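Local structure of breast cancer anti-estrogen resistance protein 1 (Mus musculus, 5W93) at residues V29-T34 with V46-F51; Q40-F45 with L102-P107. The protein acts as a docking scaffold that coordinates tyrosine-kinase signalling in cell adhesion and migration, its C-terminal domain here binding the paxillin LD1 peptide. The protein carries 2 engineered substitutions. One frame throughout, in Å; residues are numbered along the deposited sequence.

Interaction 1. Residues V29-T34 with V46-F51; sequences VDAFFT and VAHSKF
Ser-49 OG lies against the ring of Phe-32 while it hydrogen-bonds Thr-97 OG1 on helix 73-102 and, weakly, the carbonyl oxygen of Phe-45 one turn back on its own helix. The hydroxyl meets the ring obliquely, with OG provisionally 3.3 Å from Phe-32 CE1. The serine was modelled in two conformers, so both its approach to the ring and its hydrogen bonds are certain for one of them only. The axes of segments 29-34 and 46-51 approach to 8.8 Å and run antiparallel, with a crossing angle of -161°. Phe-32 reaches the serine because its CG stands anti to the backbone N (chi1 171°), which turns the ring along the interface into the bundle, where it also packs on Met-113 and Val-117 of helix 107-135. His-48 CB touches the edge of the same ring, near its plane, 4.0 Å from Phe-32 CD1.

The histidine fills the outer half of the seam. Its CG is anti to the carbonyl carbon (chi1 -77°), and the imidazole leans across Ala-31, bringing ND1 to 3.7 Å from Ala-31 CB. Ala-31 O lies 4.0 Å above the plane of one imidazole face, offset toward the rim; on the opposite face, similarly offset, lies Phe-51 CE2, from the next turn of the same helix.

Both segments lie in the divergent helix-loop-helix region, on the two arms of a helical hairpin. Val-46, Ser-49 and Lys-50 pack on apolar side chains of the bound paxillin peptide, and Lys-50 NZ hydrogen-bonds the peptide backbone. With only 188 Å² buried and the serine's polar bonds directed to helices 42-69 and 73-102, this pairing rests on van der Waals fit between Phe-32, Ala-31 and His-48 rather than on polar bonds between the segments.

Interaction 2. Residues Q40-F45 with L102-P107; sequences QPPKIF and LQYPSP
Tyr-104 and Pro-42 meet in a CH-pi contact at one end of the four-helix bundle, where the loop joining helices 73-102 and 107-135 folds against the start of helix 42-69. Pro-42 CD stands 3.4 Å from the centroid of the phenol ring and only 7° off its normal, almost straight over the centre. The opposite face carries Pro-105 CB, again over the centre, 3.9 Å above the plane. The peptide bond between Tyr-104 and Pro-105 is cis, the form that lets a proline lie on the ring of the aromatic residue before it, so the tyrosine is sandwiched between a proline from each segment. Its CG is anti to the backbone N (chi1 -173°), which sends the ring out from the loop toward the neighbouring helix start. Beyond the ring, OH comes to 3.6 Å from Pro-41 CA.

Phe-45 meets the same tyrosine with its ring edge. With chi1 at 71° its CG is wedged between the backbone N and the carbonyl carbon, a conformation aromatic residues rarely take inside a helix but which is found here in the first turn. The ring is thereby folded back beside Pro-42, whose CA lies above one face, offset toward the rim. The side chain also packs on Ala-100 and Met-113, tying this helix start to both helices that flank the loop.

Backbone bonds hold the first turn in shape: Pro-41 occupies the N-cap position, and its carbonyl oxygen accepts from the backbone N of both Ile-44 and Phe-45. At the far side of the loop, Ser-106 OG caps the N-terminus of helix 107-135 through Ala-109 N. Between the two aromatic residues, the shortest distance runs from Phe-45 CE2 to Tyr-104 CD1, 3.9 Å.

How the interactions relate
Both interactions use the beginning of helix 42-69, and their centres lie 12 Å apart on the same side of the chain's centre. Along the chain the segments interleave: 29-34, 40-45, 46-51, then 102-107. Interaction 1 pairs helix 42-69 with its predecessor, helix 5-37, whereas interaction 2 joins its first turn to the loop between the last two helices, nearer the end of the bundle. They touch where Phe-32 CE1 packs 4.0 Å from Phe-45 O, and Phe-32 and Phe-45 both rest on Met-113 of helix 107-135. Together they place the start of helix 42-69, whose next turns contact the paxillin peptide, within this FAT-like bundle.

Interaction 1. Residues V29-T34 with V46-F51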
loop_
_atom_site.group_PDB
_atom_site.type_symbol
_atom_site.label_atom_id
_atom_site.label_comp_id
_atom_site.label_asym_id
_atom_site.label_seq_id
_atom_site.Cartn_x
_atom_site.Cartn_y
_atom_site.Cartn_z
ATOM N N VAL A 29 8.904 -2.716 1.676
ATOM C CA VAL A 29 8.948 -1.749 2.769
ATOM C C VAL A 29 10.243 -1.870 3.592
ATOM O O VAL A 29 10.862 -0.861 3.914
ATOM C CB VAL A 29 7.726 -1.907 3.687
ATOM C CG1 VAL A 29 7.885 -1.091 4.950
ATOM C CG2 VAL A 29 6.458 -1.491 2.940
ATOM N N ASP A 30 10.640 -3.099 3.916
ATOM C CA ASP A 30 11.916 -3.366 4.581
ATOM C C ASP A 30 13.091 -2.779 3.809
ATOM O O ASP A 30 13.962 -2.135 4.384
ATOM C CB ASP A 30 12.153 -4.875 4.736
ATOM C CG ASP A 30 11.288 -5.512 5.806
ATOM O OD1 ASP A 30 10.664 -4.780 6.604
ATOM O OD2 ASP A 30 11.253 -6.769 5.844
ATOM N N ALA A 31 13.116 -3.035 2.501
ATOM C CA ALA A 31 14.194 -2.561 1.649
ATOM C C ALA A 31 14.195 -1.035 1.632
ATOM O O ALA A 31 15.257 -0.409 1.655
ATOM C CB ALA A 31 14.058 -3.118 0.242
ATOM N N PHE A 32 13.000 -0.443 1.598
ATOM C CA PHE A 32 12.873 1.007 1.630
ATOM C C PHE A 32 13.443 1.575 2.939
ATOM O O PHE A 32 14.230 2.519 2.911
ATOM C CB PHE A 32 11.411 1.446 1.454
ATOM C CG PHE A 32 11.196 2.924 1.691
ATOM C CD1 PHE A 32 11.374 3.841 0.661
ATOM C CD2 PHE A 32 10.826 3.389 2.940
ATOM C CE1 PHE A 32 11.189 5.206 0.891
ATOM C CE2 PHE A 32 10.645 4.745 3.166
ATOM C CZ PHE A 32 10.829 5.646 2.143
ATOM N N PHE A 33 13.060 1.000 4.078
ATOM C CA PHE A 33 13.545 1.493 5.368
ATOM C C PHE A 33 15.057 1.390 5.473
ATOM O O PHE A 33 15.701 2.286 6.014
ATOM C CB PHE A 33 12.903 0.740 6.536
ATOM C CG PHE A 33 11.451 1.066 6.751
ATOM C CD1 PHE A 33 10.942 2.309 6.410
ATOM C CD2 PHE A 33 10.595 0.123 7.308
ATOM C CE1 PHE A 33 9.598 2.610 6.608
ATOM C CE2 PHE A 33 9.262 0.420 7.522
ATOM C CZ PHE A 33 8.758 1.663 7.168
ATOM N N THR A 34 15.615 0.302 4.937
ATOM C CA THR A 34 17.062 0.076 4.956
ATOM C C THR A 34 17.812 1.119 4.121
ATOM O O THR A 34 18.873 1.612 4.528
ATOM C CB THR A 34 17.404 -1.340 4.450
ATOM O OG1 THR A 34 17.031 -2.295 5.454
ATOM C CG2 THR A 34 18.906 -1.482 4.138
ATOM N N VAL A 46 14.105 6.794 -4.082
ATOM C CA VAL A 46 12.984 7.017 -4.994
ATOM C C VAL A 46 12.612 5.721 -5.739
ATOM O O VAL A 46 11.437 5.414 -5.900
ATOM C CB VAL A 46 13.288 8.134 -6.031
ATOM C CG1 VAL A 46 12.263 8.123 -7.147
ATOM C CG2 VAL A 46 13.336 9.521 -5.336
ATOM N N ALA A 47 13.616 4.975 -6.183
ATOM C CA ALA A 47 13.387 3.630 -6.735
ATOM C C ALA A 47 12.657 2.736 -5.731
ATOM O O ALA A 47 11.703 2.051 -6.087
ATOM C CB ALA A 47 14.712 2.979 -7.152
ATOM N N HIS A 48 13.104 2.740 -4.478
ATOM C CA HIS A 48 12.479 1.898 -3.459
ATOM C C HIS A 48 11.058 2.368 -3.118
ATOM O O HIS A 48 10.200 1.557 -2.791
ATOM C CB HIS A 48 13.363 1.821 -2.207
ATOM C CG HIS A 48 14.533 0.909 -2.382
ATOM N ND1 HIS A 48 14.430 -0.467 -2.271
ATOM C CD2 HIS A 48 15.816 1.158 -2.740
ATOM C CE1 HIS A 48 15.602 -1.017 -2.525
ATOM N NE2 HIS A 48 16.461 -0.053 -2.819
ATOM N N SER A 49 10.810 3.669 -3.210
ATOM C CA SER A 49 9.463 4.193 -3.063
ATOM C C SER A 49 8.545 3.585 -4.115
ATOM O O SER A 49 7.445 3.113 -3.805
ATOM C CB SER A 49 9.464 5.725 -3.176
ATOM O OG SER A 49 9.869 6.308 -1.951
ATOM N N LYS A 50 8.990 3.608 -5.365
ATOM C CA LYS A 50 8.195 3.037 -6.442
ATOM C C LYS A 50 7.917 1.551 -6.198
ATOM O O LYS A 50 6.834 1.070 -6.517
ATOM C CB LYS A 50 8.887 3.240 -7.789
ATOM C CG LYS A 50 8.908 4.710 -8.217
ATOM C CD LYS A 50 9.322 4.847 -9.670
ATOM C CE LYS A 50 10.812 4.768 -9.819
ATOM N NZ LYS A 50 11.294 5.735 -10.864
ATOM N N PHE A 51 8.882 0.824 -5.638
ATOM C CA PHE A 51 8.679 -0.609 -5.358
ATOM C C PHE A 51 7.584 -0.799 -4.296
ATOM O O PHE A 51 6.748 -1.720 -4.376
ATOM C CB PHE A 51 9.976 -1.282 -4.864
ATOM C CG PHE A 51 11.152 -1.167 -5.809
ATOM C CD1 PHE A 51 10.967 -1.028 -7.181
ATOM C CD2 PHE A 51 12.452 -1.222 -5.313
ATOM C CE1 PHE A 51 12.050 -0.940 -8.046
ATOM C CE2 PHE A 51 13.549 -1.126 -6.185
ATOM C CZ PHE A 51 13.340 -0.990 -7.543
#

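Interaction 2. Residues Q40-F45 with L102-P107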
loop_
_atom_site.group_PDB
_atom_site.type_symbol
_atom_site.label_atom_id
_atom_site.label_comp_id
_atom_site.label_asym_id
_atom_site.label_seq_id
_atom_site.Cartn_x
_atom_site.Cartn_y
_atom_site.Cartn_z
ATOM N N GLN A 40 20.909 6.490 1.909
ATOM C CA GLN A 40 21.021 6.398 0.453
ATOM C C GLN A 40 20.446 7.660 -0.195
ATOM O O GLN A 40 19.522 8.263 0.342
ATOM C CB GLN A 40 20.309 5.147 -0.072
ATOM C CG GLN A 40 20.965 3.842 0.377
ATOM C CD GLN A 40 22.436 3.794 0.003
ATOM O OE1 GLN A 40 22.791 3.913 -1.166
ATOM N NE2 GLN A 40 23.300 3.644 1.004
ATOM N N PRO A 41 20.998 8.062 -1.356
ATOM C CA PRO A 41 20.563 9.269 -2.077
ATOM C C PRO A 41 19.245 9.043 -2.834
ATOM O O PRO A 41 18.792 7.887 -2.911
ATOM C CB PRO A 41 21.732 9.531 -3.044
ATOM C CG PRO A 41 22.323 8.194 -3.287
ATOM C CD PRO A 41 22.171 7.432 -1.989
ATOM N N PRO A 42 18.637 10.117 -3.384
ATOM C CA PRO A 42 17.365 9.962 -4.101
ATOM C C PRO A 42 17.348 8.914 -5.216
ATOM O O PRO A 42 16.306 8.288 -5.385
ATOM C CB PRO A 42 17.119 11.368 -4.676
ATOM C CG PRO A 42 17.738 12.286 -3.620
ATOM C CD PRO A 42 19.010 11.544 -3.239
ATOM N N LYS A 43 18.436 8.703 -5.953
ATOM C CA LYS A 43 18.366 7.738 -7.050
ATOM C C LYS A 43 18.057 6.344 -6.512
ATOM O O LYS A 43 17.507 5.516 -7.235
ATOM C CB LYS A 43 19.658 7.710 -7.882
ATOM C CG LYS A 43 20.920 7.312 -7.138
ATOM C CD LYS A 43 22.088 7.370 -8.132
ATOM C CE LYS A 43 23.235 6.464 -7.751
ATOM N NZ LYS A 43 24.241 6.393 -8.860
ATOM N N ILE A 44 18.398 6.118 -5.244
ATOM C CA ILE A 44 18.104 4.864 -4.562
ATOM C C ILE A 44 16.743 4.875 -3.834
ATOM O O ILE A 44 15.929 3.976 -4.053
ATOM C CB ILE A 44 19.208 4.509 -3.538
ATOM C CG1 ILE A 44 20.580 4.420 -4.220
ATOM C CG2 ILE A 44 18.860 3.211 -2.800
ATOM C CD1 ILE A 44 20.671 3.366 -5.317
ATOM N N PHE A 45 16.472 5.856 -2.971
ATOM C CA PHE A 45 15.241 5.738 -2.176
ATOM C C PHE A 45 13.974 6.025 -2.997
ATOM O O PHE A 45 12.902 5.498 -2.669
ATOM C CB PHE A 45 15.301 6.582 -0.883
ATOM C CG PHE A 45 15.224 8.097 -1.065
ATOM C CD1 PHE A 45 14.042 8.719 -1.430
ATOM C CD2 PHE A 45 16.320 8.894 -0.749
ATOM C CE1 PHE A 45 13.963 10.099 -1.558
ATOM C CE2 PHE A 45 16.251 10.269 -0.852
ATOM C CZ PHE A 45 15.077 10.877 -1.265
ATOM N N LEU A 102 13.513 16.565 -3.752
ATOM C CA LEU A 102 13.688 17.976 -4.077
ATOM C C LEU A 102 14.481 18.721 -3.005
ATOM O O LEU A 102 15.216 19.676 -3.307
ATOM C CB LEU A 102 12.334 18.652 -4.268
ATOM C CG LEU A 102 11.541 18.262 -5.505
ATOM C CD1 LEU A 102 10.173 18.904 -5.464
ATOM C CD2 LEU A 102 12.297 18.688 -6.764
ATOM N N GLN A 103 14.333 18.291 -1.755
ATOM C CA GLN A 103 14.962 18.991 -0.645
ATOM C C GLN A 103 16.171 18.231 -0.110
ATOM O O GLN A 103 16.682 18.551 0.960
ATOM C CB GLN A 103 13.946 19.223 0.473
ATOM C CG GLN A 103 12.712 19.993 0.029
ATOM C CD GLN A 103 11.599 19.966 1.069
ATOM O OE1 GLN A 103 11.857 19.847 2.265
ATOM N NE2 GLN A 103 10.358 20.066 0.613
ATOM N N TYR A 104 16.623 17.223 -0.848
ATOM C CA TYR A 104 17.736 16.390 -0.397
ATOM C C TYR A 104 19.034 17.203 -0.252
ATOM O O TYR A 104 19.340 18.039 -1.099
ATOM C CB TYR A 104 17.951 15.222 -1.368
ATOM C CG TYR A 104 18.978 14.232 -0.885
ATOM C CD1 TYR A 104 18.634 13.236 0.022
ATOM C CD2 TYR A 104 20.291 14.285 -1.333
ATOM C CE1 TYR A 104 19.569 12.324 0.480
ATOM C CE2 TYR A 104 21.235 13.373 -0.879
ATOM C CZ TYR A 104 20.868 12.401 0.030
ATOM O OH TYR A 104 21.798 11.492 0.480
ATOM N N PRO A 105 19.790 16.977 0.839
ATOM C CA PRO A 105 19.470 16.101 1.972
ATOM C C PRO A 105 18.691 16.839 3.048
ATOM O O PRO A 105 19.147 17.878 3.535
ATOM C CB PRO A 105 20.849 15.676 2.477
ATOM C CG PRO A 105 21.733 16.850 2.157
ATOM C CD PRO A 105 21.153 17.532 0.945
ATOM N N SER A 106 17.516 16.322 3.395
ATOM C CA SER A 106 16.703 16.888 4.469
ATOM C C SER A 106 16.170 15.789 5.377
ATOM O O SER A 106 15.321 15.001 4.965
ATOM C CB SER A 106 15.545 17.702 3.897
ATOM O OG SER A 106 14.533 17.914 4.869
ATOM N N PRO A 107 16.687 15.718 6.615
ATOM C CA PRO A 107 16.280 14.694 7.594
ATOM C C PRO A 107 14.783 14.721 7.903
ATOM O O PRO A 107 14.187 13.655 8.094
ATOM C CB PRO A 107 17.095 15.057 8.845
ATOM C CG PRO A 107 18.299 15.782 8.306
ATOM C CD PRO A 107 17.793 16.557 7.114
#